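Local coordinates for protein intramolecular trans-sialidase (Macrobdella decora, PDB 3SLI) that cleaves terminal sialic acid from sialoglycoconjugates by intramolecular trans-sialylation, giving 2,7-anhydro-Neu5Ac as its product, at residues V519-G524 against G601-T606; G37-S42 against R67-Y72; T112-A117 against E185-A190; K29-M34 against F55-S60; Y43-E48 against I71-S76. All blocks are in the same frame, centred on the assembly; numbering follows the deposited sequence.

Four contacts crowd into the N-terminal lectin-like domain, a sandwich of two antiparallel sheets; contact 1 lies alone in the propeller domain, its centre 42 to 63 Å from the others. Contacts 2 and 5 join strand 37-45 of one sheet to strand 67-74 of the other, their centres 14 Å apart, and share Ile71 and Tyr72. Contact 4, its centre about 10 Å from that of contact 2, sets the turn before strand 37-45 on strand 51-58, so its segments alternate along the chain with theirs. Contact 3, later in sequence, puts helix 184-191 against strand 107-118, the neighbour of 37-45. Four contacts thus hold one domain together; contact 1 joins two sheets, probably neighbouring propeller blades.

Contact 1: residues V519-G524 against G601-T606; sequences VEMPDG and GLVNDT
Val603 turns one methyl, CG1, toward both Met521 and Pro522, and that methyl makes the whole contact between 519-524 and 601-606. Its position follows from chi1 of 175°, which sets CG1 opposite the backbone N and sends it across the gap. Pro522 comes the other way, the two side chains reaching toward each other, and the meeting is at the ring carbon next to nitrogen: Pro522 CD lies 4.0 Å from Val603 CG1. Met521 approaches differently. Its chain is folded at chi2 (-64°) and again at chi3, so that the sulfur swings in beside the valine and the two side chains cross obliquely, Met521 SD standing 4.1 Å from Val603 CG1. A type I turn from Met521 to Gly524, closed by Gly524 N to Met521 O at 2.9 Å, carries both of these residues at the end of strand 516-520. Strand 596-605 belongs to the next four-stranded sheet, and the two sheets are consistent with adjacent blades of the sialidase propeller. Tyr614 packs on Met521, Pro522 and Val603 alike. The charges look elsewhere: Glu520 takes the backbone N-H groups of Ser468 and Thr469, and Asp605 pairs with Lys613, which probably mutes any repulsion from Asp523. With no hydrogen bond across the junction, the blades meet here by van der Waals contact of apolar groups, with Met521 and Val603 buried and Pro522 at the exposed side.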
# COMPACT_ATOMS: atom_id res chain seq x y z
N VAL A 519 -4.64 -14.70 -15.84
CA VAL A 519 -4.28 -16.08 -15.56
C VAL A 519 -4.46 -16.92 -16.84
O VAL A 519 -5.35 -16.64 -17.66
CB VAL A 519 -5.11 -16.60 -14.34
CG1 VAL A 519 -5.72 -17.94 -14.61
CG2 VAL A 519 -4.24 -16.62 -13.10
N GLU A 520 -3.59 -17.90 -17.04
CA GLU A 520 -3.63 -18.75 -18.23
C GLU A 520 -4.29 -20.12 -17.99
O GLU A 520 -4.06 -20.76 -16.96
CB GLU A 520 -2.22 -18.94 -18.78
CG GLU A 520 -2.15 -19.77 -20.06
CD GLU A 520 -0.74 -19.91 -20.60
OE1 GLU A 520 0.14 -19.14 -20.16
OE2 GLU A 520 -0.51 -20.77 -21.47
N MET A 521 -5.13 -20.53 -18.93
CA MET A 521 -5.82 -21.81 -18.86
C MET A 521 -4.90 -22.89 -19.43
O MET A 521 -3.94 -22.58 -20.14
CB MET A 521 -7.15 -21.75 -19.63
CG MET A 521 -8.17 -20.81 -18.99
SD MET A 521 -8.70 -21.33 -17.34
CE MET A 521 -7.71 -20.25 -16.30
N PRO A 522 -5.18 -24.17 -19.15
CA PRO A 522 -4.35 -25.26 -19.65
C PRO A 522 -4.01 -25.24 -21.14
O PRO A 522 -2.88 -25.55 -21.52
CB PRO A 522 -5.15 -26.50 -19.27
CG PRO A 522 -5.77 -26.10 -17.98
CD PRO A 522 -6.26 -24.70 -18.30
N ASP A 523 -4.97 -24.85 -21.98
CA ASP A 523 -4.74 -24.82 -23.42
C ASP A 523 -4.14 -23.53 -23.95
O ASP A 523 -3.93 -23.40 -25.16
CB ASP A 523 -6.03 -25.17 -24.20
CG ASP A 523 -7.13 -24.12 -24.06
OD1 ASP A 523 -6.93 -23.09 -23.38
OD2 ASP A 523 -8.22 -24.33 -24.63
N GLY A 524 -3.88 -22.58 -23.06
CA GLY A 524 -3.31 -21.32 -23.49
C GLY A 524 -4.30 -20.18 -23.53
O GLY A 524 -3.89 -19.02 -23.70
N GLY A 601 -8.75 -21.72 -6.62
CA GLY A 601 -9.72 -22.06 -7.64
C GLY A 601 -9.21 -23.20 -8.51
O GLY A 601 -8.11 -23.13 -9.06
N LEU A 602 -10.01 -24.27 -8.60
CA LEU A 602 -9.66 -25.45 -9.39
C LEU A 602 -10.29 -25.34 -10.78
O LEU A 602 -11.50 -25.13 -10.90
CB LEU A 602 -10.16 -26.71 -8.68
CG LEU A 602 -9.23 -27.39 -7.65
CD1 LEU A 602 -8.35 -26.41 -6.90
CD2 LEU A 602 -10.06 -28.25 -6.70
N VAL A 603 -9.46 -25.48 -11.80
CA VAL A 603 -9.90 -25.38 -13.19
C VAL A 603 -10.52 -26.70 -13.67
O VAL A 603 -9.90 -27.75 -13.59
CB VAL A 603 -8.73 -25.00 -14.13
CG1 VAL A 603 -9.19 -25.02 -15.60
CG2 VAL A 603 -8.18 -23.62 -13.76
N ASN A 604 -11.76 -26.62 -14.15
CA ASN A 604 -12.47 -27.79 -14.65
C ASN A 604 -12.76 -27.61 -16.13
O ASN A 604 -13.04 -26.50 -16.59
CB ASN A 604 -13.81 -27.99 -13.91
CG ASN A 604 -13.63 -28.40 -12.46
OD1 ASN A 604 -13.39 -29.57 -12.17
ND2 ASN A 604 -13.75 -27.45 -11.56
N ASP A 605 -12.64 -28.69 -16.89
CA ASP A 605 -12.95 -28.65 -18.30
C ASP A 605 -14.43 -29.05 -18.34
O ASP A 605 -14.80 -30.13 -17.89
CB ASP A 605 -12.09 -29.65 -19.07
CG ASP A 605 -12.23 -29.51 -20.57
OD1 ASP A 605 -13.39 -29.39 -21.04
OD2 ASP A 605 -11.20 -29.52 -21.27
N THR A 606 -15.27 -28.14 -18.84
CA THR A 606 -16.72 -28.38 -18.89
C THR A 606 -17.16 -29.30 -20.02
O THR A 606 -18.27 -29.82 -19.99
CB THR A 606 -17.49 -27.07 -19.05
OG1 THR A 606 -17.13 -26.45 -20.29
CG2 THR A 606 -17.19 -26.12 -17.89

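Contact 2: residues G37-S42 against R67-Y72; sequences GTIILS and RHFHIY
Beside Ile39, which packs on Ile71, the hydroxyl Thr38 OG1 is gripped by two backbone groups, Asn180 O and Leu182 N; it sits on the face of strand 37-45 turned from strand 67-74, so its polar needs are met outside the sandwich interior. Across these two segments only apolar groups meet: Ile39, Leu41, Phe69 and Ile71. Ile39 and Ile71 lie alongside each other, pointing opposite ways: the terminal methyl Ile71 CD1 rests against the branch point of its partner, 3.8 Å from both Ile39 CB and Ile39 CG2. Ile71 reaches that far because its chain is extended beyond CB, with chi2 at 174°. The same methyl brushes Leu41, whose CD2 is 4.4 Å from Ile71 CD1. Ile39 CD1 comes obliquely to the Phe69 ring, 4.3 Å from CE2. The strands belong to facing sheets of the concanavalin-like domain. Their axes come within 10.3 Å and their directions differ by 38°, the ordinary twisted alignment of a beta sandwich. Leu115 of the first sheet also packs on Phe69 and Ile71, while Leu41 touches Leu54 of the second. Buried apolar branches with no hydrogen bond across imply that shape and the hydrophobic effect hold the layers together.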
# COMPACT_ATOMS: atom_id res chain seq x y z
N GLY A 37 4.82 7.83 34.16
CA GLY A 37 5.16 6.42 34.21
C GLY A 37 5.18 5.70 32.88
O GLY A 37 5.09 6.31 31.81
N THR A 38 5.28 4.37 32.95
CA THR A 38 5.32 3.53 31.76
C THR A 38 4.53 2.26 32.01
O THR A 38 4.61 1.67 33.09
CB THR A 38 6.78 3.11 31.41
OG1 THR A 38 7.63 4.27 31.38
CG2 THR A 38 6.82 2.44 30.04
N ILE A 39 3.72 1.85 31.04
CA ILE A 39 2.96 0.61 31.17
C ILE A 39 3.28 -0.23 29.96
O ILE A 39 3.27 0.25 28.83
CB ILE A 39 1.42 0.82 31.20
CG1 ILE A 39 0.99 1.65 32.41
CG2 ILE A 39 0.72 -0.54 31.25
CD1 ILE A 39 0.88 3.12 32.12
N ILE A 40 3.66 -1.48 30.20
CA ILE A 40 3.96 -2.38 29.11
C ILE A 40 3.23 -3.68 29.36
O ILE A 40 3.25 -4.21 30.48
CB ILE A 40 5.49 -2.58 28.91
CG1 ILE A 40 5.74 -3.78 28.00
CG2 ILE A 40 6.20 -2.73 30.23
CD1 ILE A 40 6.99 -3.64 27.20
N LEU A 41 2.52 -4.16 28.35
CA LEU A 41 1.80 -5.40 28.51
C LEU A 41 1.70 -6.25 27.25
O LEU A 41 1.75 -5.74 26.13
CB LEU A 41 0.41 -5.18 29.12
CG LEU A 41 -0.74 -4.41 28.46
CD1 LEU A 41 -2.01 -4.80 29.20
CD2 LEU A 41 -0.53 -2.91 28.54
N SER A 42 1.64 -7.55 27.49
CA SER A 42 1.54 -8.57 26.46
C SER A 42 0.11 -9.10 26.58
O SER A 42 -0.33 -9.42 27.68
CB SER A 42 2.55 -9.68 26.78
OG SER A 42 2.52 -10.73 25.82
N ARG A 67 -14.15 10.05 33.90
CA ARG A 67 -12.97 10.23 34.72
C ARG A 67 -12.19 8.92 34.77
O ARG A 67 -12.46 8.05 35.61
CB ARG A 67 -13.36 10.67 36.13
CG ARG A 67 -14.13 11.98 36.19
CD ARG A 67 -14.46 12.35 37.62
NE ARG A 67 -15.41 13.46 37.70
CZ ARG A 67 -15.09 14.74 37.56
NH1 ARG A 67 -13.84 15.12 37.34
NH2 ARG A 67 -16.05 15.66 37.63
N HIS A 68 -11.23 8.77 33.86
CA HIS A 68 -10.43 7.55 33.81
C HIS A 68 -9.31 7.65 32.79
O HIS A 68 -9.28 8.55 31.95
CB HIS A 68 -11.32 6.35 33.44
CG HIS A 68 -12.07 6.51 32.14
ND1 HIS A 68 -13.43 6.66 32.08
CD2 HIS A 68 -11.63 6.54 30.86
CE1 HIS A 68 -13.81 6.78 30.82
NE2 HIS A 68 -12.74 6.71 30.06
N PHE A 69 -8.39 6.70 32.88
CA PHE A 69 -7.28 6.57 31.95
C PHE A 69 -7.31 5.11 31.51
O PHE A 69 -7.51 4.23 32.34
CB PHE A 69 -5.92 6.85 32.61
CG PHE A 69 -4.76 6.26 31.85
CD1 PHE A 69 -4.27 6.88 30.69
CD2 PHE A 69 -4.19 5.04 32.25
CE1 PHE A 69 -3.25 6.29 29.95
CE2 PHE A 69 -3.17 4.45 31.51
CZ PHE A 69 -2.70 5.08 30.36
N HIS A 70 -7.14 4.86 30.22
CA HIS A 70 -7.11 3.48 29.74
C HIS A 70 -6.33 3.33 28.44
O HIS A 70 -6.17 4.29 27.68
CB HIS A 70 -8.54 2.89 29.62
CG HIS A 70 -9.26 3.20 28.33
ND1 HIS A 70 -9.55 4.48 27.93
CD2 HIS A 70 -9.81 2.38 27.41
CE1 HIS A 70 -10.26 4.44 26.81
NE2 HIS A 70 -10.43 3.17 26.48
N ILE A 71 -5.73 2.15 28.28
CA ILE A 71 -4.98 1.80 27.07
C ILE A 71 -5.92 0.75 26.47
O ILE A 71 -6.29 -0.19 27.16
CB ILE A 71 -3.63 1.11 27.40
CG1 ILE A 71 -2.74 2.04 28.23
CG2 ILE A 71 -2.92 0.70 26.10
CD1 ILE A 71 -1.46 1.37 28.72
N TYR A 72 -6.27 0.90 25.20
CA TYR A 72 -7.21 -0.03 24.56
C TYR A 72 -6.78 -0.44 23.16
O TYR A 72 -5.90 0.18 22.56
CB TYR A 72 -8.61 0.61 24.48
CG TYR A 72 -8.70 1.78 23.50
CD1 TYR A 72 -8.90 1.56 22.13
CD2 TYR A 72 -8.46 3.09 23.92
CE1 TYR A 72 -8.86 2.61 21.22
CE2 TYR A 72 -8.42 4.15 23.01
CZ TYR A 72 -8.61 3.90 21.66
OH TYR A 72 -8.54 4.92 20.75

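Contact 3: residues T112-A117 against E185-A190; sequences TVALKA and EELIQA
Leu187 drives from helix 184-191 toward residues 112-117 of strand 107-118, with Ala114 straight in front of it. Its CB stands 4.6 Å from Ala114 CB, and CG, swung opposite the carbonyl carbon by a chi1 of -63°, keeps the same 4.6 Å from Ala114 CB. There the side chain forks. Leu187 CD2 settles on the small alanine, 3.9 Å from Ala114 CB. Leu187 CD1 runs the other way along the strand and lies against the aliphatic part of Lys116, 3.8 Å from its CB and 4.0 Å from its CD. This is the outer layer of the lectin-like sandwich: the helix runs nearly antiparallel to the strand, at 162°, with axes 8.6 Å apart, and packs on the sheet face turned away from the second sheet. Val113 and Leu115 point through to the opposite face, where Leu115 meets Phe69 and Ile71. Phe127, Thr38 and Leu182 also pack on Leu187. Lys116 is extended all along its length, which lets its methylenes pass over the leucine while NZ goes on to a salt bridge with Asp184 at the start of the helix. Toward the other end a side-chain methyl meets backbone: Thr112 CG2 rests 3.8 Å from Ala190 O. The hydroxyl on that threonine turns aside to hydrogen-bond Thr194.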
# COMPACT_ATOMS: atom_id res chain seq x y z
N THR A 112 2.55 -7.09 21.91
CA THR A 112 3.18 -6.45 23.05
C THR A 112 3.12 -4.95 22.81
O THR A 112 3.60 -4.45 21.79
CB THR A 112 4.64 -6.93 23.21
OG1 THR A 112 4.69 -8.36 23.09
CG2 THR A 112 5.18 -6.53 24.59
N VAL A 113 2.50 -4.24 23.75
CA VAL A 113 2.33 -2.80 23.64
C VAL A 113 2.88 -2.04 24.85
O VAL A 113 3.13 -2.63 25.90
CB VAL A 113 0.82 -2.46 23.43
CG1 VAL A 113 0.26 -3.30 22.31
CG2 VAL A 113 0.02 -2.70 24.72
N ALA A 114 3.04 -0.73 24.69
CA ALA A 114 3.56 0.12 25.76
C ALA A 114 3.13 1.57 25.61
O ALA A 114 3.03 2.09 24.50
CB ALA A 114 5.09 0.05 25.82
N LEU A 115 2.87 2.20 26.74
CA LEU A 115 2.52 3.60 26.76
C LEU A 115 3.52 4.25 27.71
O LEU A 115 3.73 3.78 28.83
CB LEU A 115 1.11 3.84 27.29
CG LEU A 115 0.98 5.34 27.58
CD1 LEU A 115 0.62 6.10 26.32
CD2 LEU A 115 0.00 5.60 28.69
N LYS A 116 4.13 5.33 27.25
CA LYS A 116 5.09 6.06 28.04
C LYS A 116 4.54 7.47 28.30
O LYS A 116 4.18 8.19 27.35
CB LYS A 116 6.41 6.12 27.28
CG LYS A 116 7.46 7.06 27.82
CD LYS A 116 8.63 7.07 26.84
CE LYS A 116 9.66 8.09 27.21
NZ LYS A 116 10.84 7.95 26.31
N ALA A 117 4.39 7.83 29.57
CA ALA A 117 3.90 9.15 29.98
C ALA A 117 5.10 9.85 30.63
O ALA A 117 5.42 9.61 31.79
CB ALA A 117 2.74 9.02 30.98
N GLU A 185 14.14 3.39 23.36
CA GLU A 185 14.98 2.25 23.02
C GLU A 185 14.56 1.01 23.81
O GLU A 185 14.37 -0.07 23.24
CB GLU A 185 16.45 2.60 23.30
CG GLU A 185 17.03 3.75 22.42
CD GLU A 185 16.33 5.12 22.60
OE1 GLU A 185 16.10 5.56 23.76
OE2 GLU A 185 16.04 5.77 21.57
N GLU A 186 14.38 1.16 25.12
CA GLU A 186 13.96 0.05 25.96
C GLU A 186 12.57 -0.46 25.55
O GLU A 186 12.31 -1.67 25.62
CB GLU A 186 13.90 0.46 27.43
CG GLU A 186 15.22 0.88 28.04
CD GLU A 186 15.06 1.30 29.50
OE1 GLU A 186 14.88 0.40 30.36
OE2 GLU A 186 15.09 2.52 29.78
N LEU A 187 11.70 0.46 25.15
CA LEU A 187 10.33 0.09 24.76
C LEU A 187 10.25 -0.57 23.38
O LEU A 187 9.45 -1.49 23.19
CB LEU A 187 9.39 1.30 24.88
CG LEU A 187 9.27 1.79 26.33
CD1 LEU A 187 8.43 3.06 26.43
CD2 LEU A 187 8.68 0.67 27.19
N ILE A 188 11.08 -0.12 22.45
CA ILE A 188 11.14 -0.70 21.10
C ILE A 188 11.60 -2.15 21.31
O ILE A 188 11.02 -3.09 20.78
CB ILE A 188 12.21 0.02 20.22
CG1 ILE A 188 11.75 1.43 19.83
CG2 ILE A 188 12.54 -0.81 18.98
CD1 ILE A 188 10.54 1.46 18.91
N GLN A 189 12.64 -2.31 22.13
CA GLN A 189 13.21 -3.61 22.46
C GLN A 189 12.17 -4.50 23.17
O GLN A 189 11.92 -5.64 22.74
CB GLN A 189 14.43 -3.39 23.35
CG GLN A 189 15.21 -4.65 23.70
CD GLN A 189 15.98 -5.19 22.52
OE1 GLN A 189 16.57 -4.43 21.74
NE2 GLN A 189 15.99 -6.51 22.38
N ALA A 190 11.56 -3.99 24.23
CA ALA A 190 10.57 -4.73 25.00
C ALA A 190 9.37 -5.19 24.17
O ALA A 190 8.95 -6.35 24.26
CB ALA A 190 10.10 -3.91 26.18

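Contact 4: residues K29-M34 against F55-S60; sequences KYVKAM and FSVGNS
Val31 pushes one methyl into the angle between Phe55 and Val57, where the short helix 28-31 lies against strand 51-58 of the concanavalin-like beta sandwich. This is the tight part. Val31 CG1, opposite its own backbone N at chi1 178°, sits 3.9 Å from Val57 CG2 and also 3.9 Å from Phe55 CZ. It meets the phenyl ring at the edge, in the ring plane, and not over a face. Leu6 and Met7 of strand 5-14 pack on Val31 as well, while Val153 and Leu155 pack on Phe55, so side chains from both sheets pack round this corner. Lys32 makes the looser side. Its chain leads away from strand 51-58, though the near part stays beside Val57, with Lys32 CG 4.4 Å from Val57 CG1; Val150 and Val153 also touch Lys32. A type I turn spans Val31 to Met34 and sets the backbone of Lys32 against the strand: Val57 CG1 rests 4.0 Å from Lys32 CA and 4.2 Å from Val31 O.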
# COMPACT_ATOMS: atom_id res chain seq x y z
N LYS A 29 -2.18 1.50 45.51
CA LYS A 29 -2.20 2.87 46.04
C LYS A 29 -1.25 3.80 45.29
O LYS A 29 -1.50 5.00 45.19
CB LYS A 29 -1.87 2.88 47.54
CG LYS A 29 -0.52 2.29 47.91
CD LYS A 29 -0.42 2.06 49.41
CE LYS A 29 0.72 1.10 49.73
NZ LYS A 29 0.80 0.77 51.19
N TYR A 30 -0.16 3.25 44.76
CA TYR A 30 0.79 4.07 44.00
C TYR A 30 0.29 4.27 42.57
O TYR A 30 0.37 5.37 42.03
CB TYR A 30 2.16 3.41 43.97
CG TYR A 30 2.75 3.17 45.34
CD1 TYR A 30 2.91 4.23 46.24
CD2 TYR A 30 3.12 1.89 45.75
CE1 TYR A 30 3.42 4.01 47.52
CE2 TYR A 30 3.62 1.66 47.02
CZ TYR A 30 3.77 2.72 47.90
OH TYR A 30 4.23 2.49 49.17
N VAL A 31 -0.23 3.21 41.96
CA VAL A 31 -0.74 3.26 40.59
C VAL A 31 -1.91 4.25 40.48
O VAL A 31 -1.99 5.02 39.50
CB VAL A 31 -1.16 1.85 40.09
CG1 VAL A 31 -1.74 1.92 38.68
CG2 VAL A 31 0.06 0.91 40.09
N LYS A 32 -2.75 4.30 41.51
CA LYS A 32 -3.90 5.21 41.52
C LYS A 32 -3.51 6.68 41.64
O LYS A 32 -4.38 7.55 41.53
CB LYS A 32 -4.87 4.86 42.65
CG LYS A 32 -5.63 3.56 42.48
CD LYS A 32 -6.39 3.19 43.75
CE LYS A 32 -6.95 1.77 43.64
NZ LYS A 32 -7.72 1.30 44.84
N ALA A 33 -2.22 6.95 41.85
CA ALA A 33 -1.75 8.33 42.00
C ALA A 33 -0.53 8.69 41.13
O ALA A 33 0.11 9.71 41.37
CB ALA A 33 -1.44 8.61 43.48
N MET A 34 -0.26 7.91 40.10
CA MET A 34 0.87 8.16 39.20
C MET A 34 0.88 9.54 38.56
O MET A 34 -0.11 9.97 37.97
CB MET A 34 0.92 7.09 38.11
CG MET A 34 1.22 5.71 38.62
SD MET A 34 1.00 4.43 37.38
CE MET A 34 2.55 4.57 36.47
N PHE A 55 -5.86 -2.09 30.06
CA PHE A 55 -5.53 -1.64 31.41
C PHE A 55 -6.17 -0.27 31.63
O PHE A 55 -6.13 0.57 30.74
CB PHE A 55 -4.01 -1.52 31.54
CG PHE A 55 -3.53 -0.86 32.80
CD1 PHE A 55 -3.40 -1.59 33.98
CD2 PHE A 55 -3.19 0.50 32.81
CE1 PHE A 55 -2.93 -0.98 35.16
CE2 PHE A 55 -2.72 1.12 33.98
CZ PHE A 55 -2.59 0.37 35.15
N SER A 56 -6.74 -0.05 32.82
CA SER A 56 -7.36 1.23 33.15
C SER A 56 -7.28 1.56 34.64
O SER A 56 -7.16 0.67 35.49
CB SER A 56 -8.84 1.24 32.74
OG SER A 56 -9.59 0.29 33.48
N VAL A 57 -7.36 2.84 34.94
CA VAL A 57 -7.33 3.35 36.29
C VAL A 57 -8.30 4.53 36.25
O VAL A 57 -8.20 5.39 35.37
CB VAL A 57 -5.91 3.87 36.70
CG1 VAL A 57 -5.91 4.33 38.16
CG2 VAL A 57 -4.87 2.78 36.50
N GLY A 58 -9.26 4.56 37.16
CA GLY A 58 -10.20 5.67 37.16
C GLY A 58 -11.22 5.65 38.27
O GLY A 58 -11.08 4.95 39.28
N ASN A 59 -12.26 6.46 38.08
CA ASN A 59 -13.35 6.61 39.03
C ASN A 59 -14.57 5.83 38.52
O ASN A 59 -15.15 6.19 37.49
CB ASN A 59 -13.67 8.10 39.15
CG ASN A 59 -14.72 8.38 40.19
OD1 ASN A 59 -15.47 7.49 40.59
ND2 ASN A 59 -14.78 9.62 40.63
N SER A 60 -14.97 4.80 39.25
CA SER A 60 -16.08 3.94 38.86
C SER A 60 -17.48 4.41 39.28
O SER A 60 -18.48 3.77 38.92
CB SER A 60 -15.88 2.54 39.44
OG SER A 60 -16.11 2.56 40.85

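Contact 5: residues Y43-E48 against I71-S76; sequences YKSTSE and IYITNS
The phenol of Tyr43 receives Ile73 obliquely, the ring and the isoleucine facing each other across the gap. One methyl, Ile73 CG2, lies by the hydroxyl end, 3.4 Å from Tyr43 OH and 3.8 Å from Tyr43 CZ; the other, Ile73 CD1, reaches round to Tyr43 CE2 at 4.1 Å. Nearby, Thr74 CG2 lies at the edge of the Tyr72 ring, in its plane. With chi1 of Ile73 at 51°, CG1 lies between the backbone N and the carbonyl carbon, and its CD1 also meets Ser45 CB at 4.1 Å. Further out, the bent Glu48 chain brings OE2 to 3.9 Å from Asn75 CB. Here strands 37-45 and 67-74, from opposite sheets of the lectin-like sandwich, run out into loops, and Asn75 also touches Gln628 of the propeller domain. A water bridges the loops, donating to Glu48 OE2 at 2.6 Å and to Asn75 O at 2.7 Å. Arg108 makes a long, weak ion pair with the same carboxylate. The chemistry thus grades from apolar packing between the sheets to a water-bridged polar end; the exposed Glu48, with a water donating to OE2 and Arg108 nearby, is probably ionised.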
# COMPACT_ATOMS: atom_id res chain seq x y z
N TYR A 43 -0.62 -9.19 25.48
CA TYR A 43 -2.00 -9.69 25.54
C TYR A 43 -2.37 -10.48 24.30
O TYR A 43 -1.73 -10.34 23.25
CB TYR A 43 -2.99 -8.51 25.65
CG TYR A 43 -3.20 -7.79 24.33
CD1 TYR A 43 -2.34 -6.76 23.95
CD2 TYR A 43 -4.19 -8.21 23.43
CE1 TYR A 43 -2.46 -6.17 22.69
CE2 TYR A 43 -4.30 -7.62 22.16
CZ TYR A 43 -3.43 -6.61 21.80
OH TYR A 43 -3.49 -6.04 20.55
N LYS A 44 -3.45 -11.25 24.41
CA LYS A 44 -4.00 -12.04 23.32
C LYS A 44 -5.51 -11.84 23.40
O LYS A 44 -6.13 -12.24 24.40
CB LYS A 44 -3.66 -13.53 23.50
CG LYS A 44 -4.34 -14.43 22.49
CD LYS A 44 -3.81 -15.85 22.54
CE LYS A 44 -4.20 -16.56 23.82
NZ LYS A 44 -3.64 -17.95 23.83
N SER A 45 -6.10 -11.18 22.41
CA SER A 45 -7.54 -10.95 22.41
C SER A 45 -8.31 -12.08 21.71
O SER A 45 -7.98 -12.47 20.59
CB SER A 45 -7.88 -9.63 21.71
OG SER A 45 -9.28 -9.41 21.69
N THR A 46 -9.32 -12.60 22.39
CA THR A 46 -10.17 -13.66 21.84
C THR A 46 -11.58 -13.11 21.61
O THR A 46 -12.50 -13.84 21.22
CB THR A 46 -10.24 -14.89 22.79
OG1 THR A 46 -10.69 -14.48 24.09
CG2 THR A 46 -8.87 -15.55 22.93
N SER A 47 -11.74 -11.81 21.82
CA SER A 47 -13.03 -11.15 21.69
C SER A 47 -13.18 -10.36 20.40
O SER A 47 -12.22 -9.82 19.86
CB SER A 47 -13.24 -10.20 22.87
OG SER A 47 -14.36 -9.36 22.67
N GLU A 48 -14.43 -10.25 19.96
CA GLU A 48 -14.74 -9.51 18.75
C GLU A 48 -15.39 -8.16 19.11
O GLU A 48 -15.93 -7.47 18.25
CB GLU A 48 -15.65 -10.35 17.85
CG GLU A 48 -15.58 -10.05 16.36
CD GLU A 48 -14.16 -10.10 15.79
OE1 GLU A 48 -13.38 -11.03 16.12
OE2 GLU A 48 -13.83 -9.21 14.97
N ILE A 71 -5.73 2.15 28.28
CA ILE A 71 -4.98 1.80 27.07
C ILE A 71 -5.92 0.75 26.47
O ILE A 71 -6.29 -0.19 27.16
CB ILE A 71 -3.63 1.11 27.40
CG1 ILE A 71 -2.74 2.04 28.23
CG2 ILE A 71 -2.92 0.70 26.10
CD1 ILE A 71 -1.46 1.37 28.72
N TYR A 72 -6.27 0.90 25.20
CA TYR A 72 -7.21 -0.03 24.56
C TYR A 72 -6.78 -0.44 23.16
O TYR A 72 -5.90 0.18 22.56
CB TYR A 72 -8.61 0.61 24.48
CG TYR A 72 -8.70 1.78 23.50
CD1 TYR A 72 -8.90 1.56 22.13
CD2 TYR A 72 -8.46 3.09 23.92
CE1 TYR A 72 -8.86 2.61 21.22
CE2 TYR A 72 -8.42 4.15 23.01
CZ TYR A 72 -8.61 3.90 21.66
OH TYR A 72 -8.54 4.92 20.75
N ILE A 73 -7.43 -1.48 22.64
CA ILE A 73 -7.23 -1.97 21.28
C ILE A 73 -8.63 -2.11 20.67
O ILE A 73 -9.64 -2.09 21.40
CB ILE A 73 -6.48 -3.34 21.23
CG1 ILE A 73 -7.14 -4.37 22.16
CG2 ILE A 73 -5.00 -3.15 21.55
CD1 ILE A 73 -7.79 -5.54 21.44
N THR A 74 -8.72 -2.17 19.35
CA THR A 74 -10.02 -2.32 18.70
C THR A 74 -10.02 -3.61 17.88
O THR A 74 -8.95 -4.12 17.53
CB THR A 74 -10.35 -1.13 17.76
OG1 THR A 74 -9.58 -1.22 16.55
CG2 THR A 74 -10.07 0.21 18.45
N ASN A 75 -11.20 -4.11 17.54
CA ASN A 75 -11.27 -5.35 16.76
C ASN A 75 -10.73 -5.19 15.34
O ASN A 75 -10.56 -6.17 14.62
CB ASN A 75 -12.69 -5.95 16.77
CG ASN A 75 -13.75 -5.07 16.10
OD1 ASN A 75 -14.94 -5.40 16.13
ND2 ASN A 75 -13.35 -3.95 15.50
N SER A 76 -10.44 -3.95 14.95
CA SER A 76 -9.88 -3.67 13.63
C SER A 76 -8.38 -3.37 13.72
O SER A 76 -7.80 -2.79 12.79
CB SER A 76 -10.63 -2.52 12.96
OG SER A 76 -10.55 -1.33 13.73
O HOH W 1 -11.70 -8.39 13.64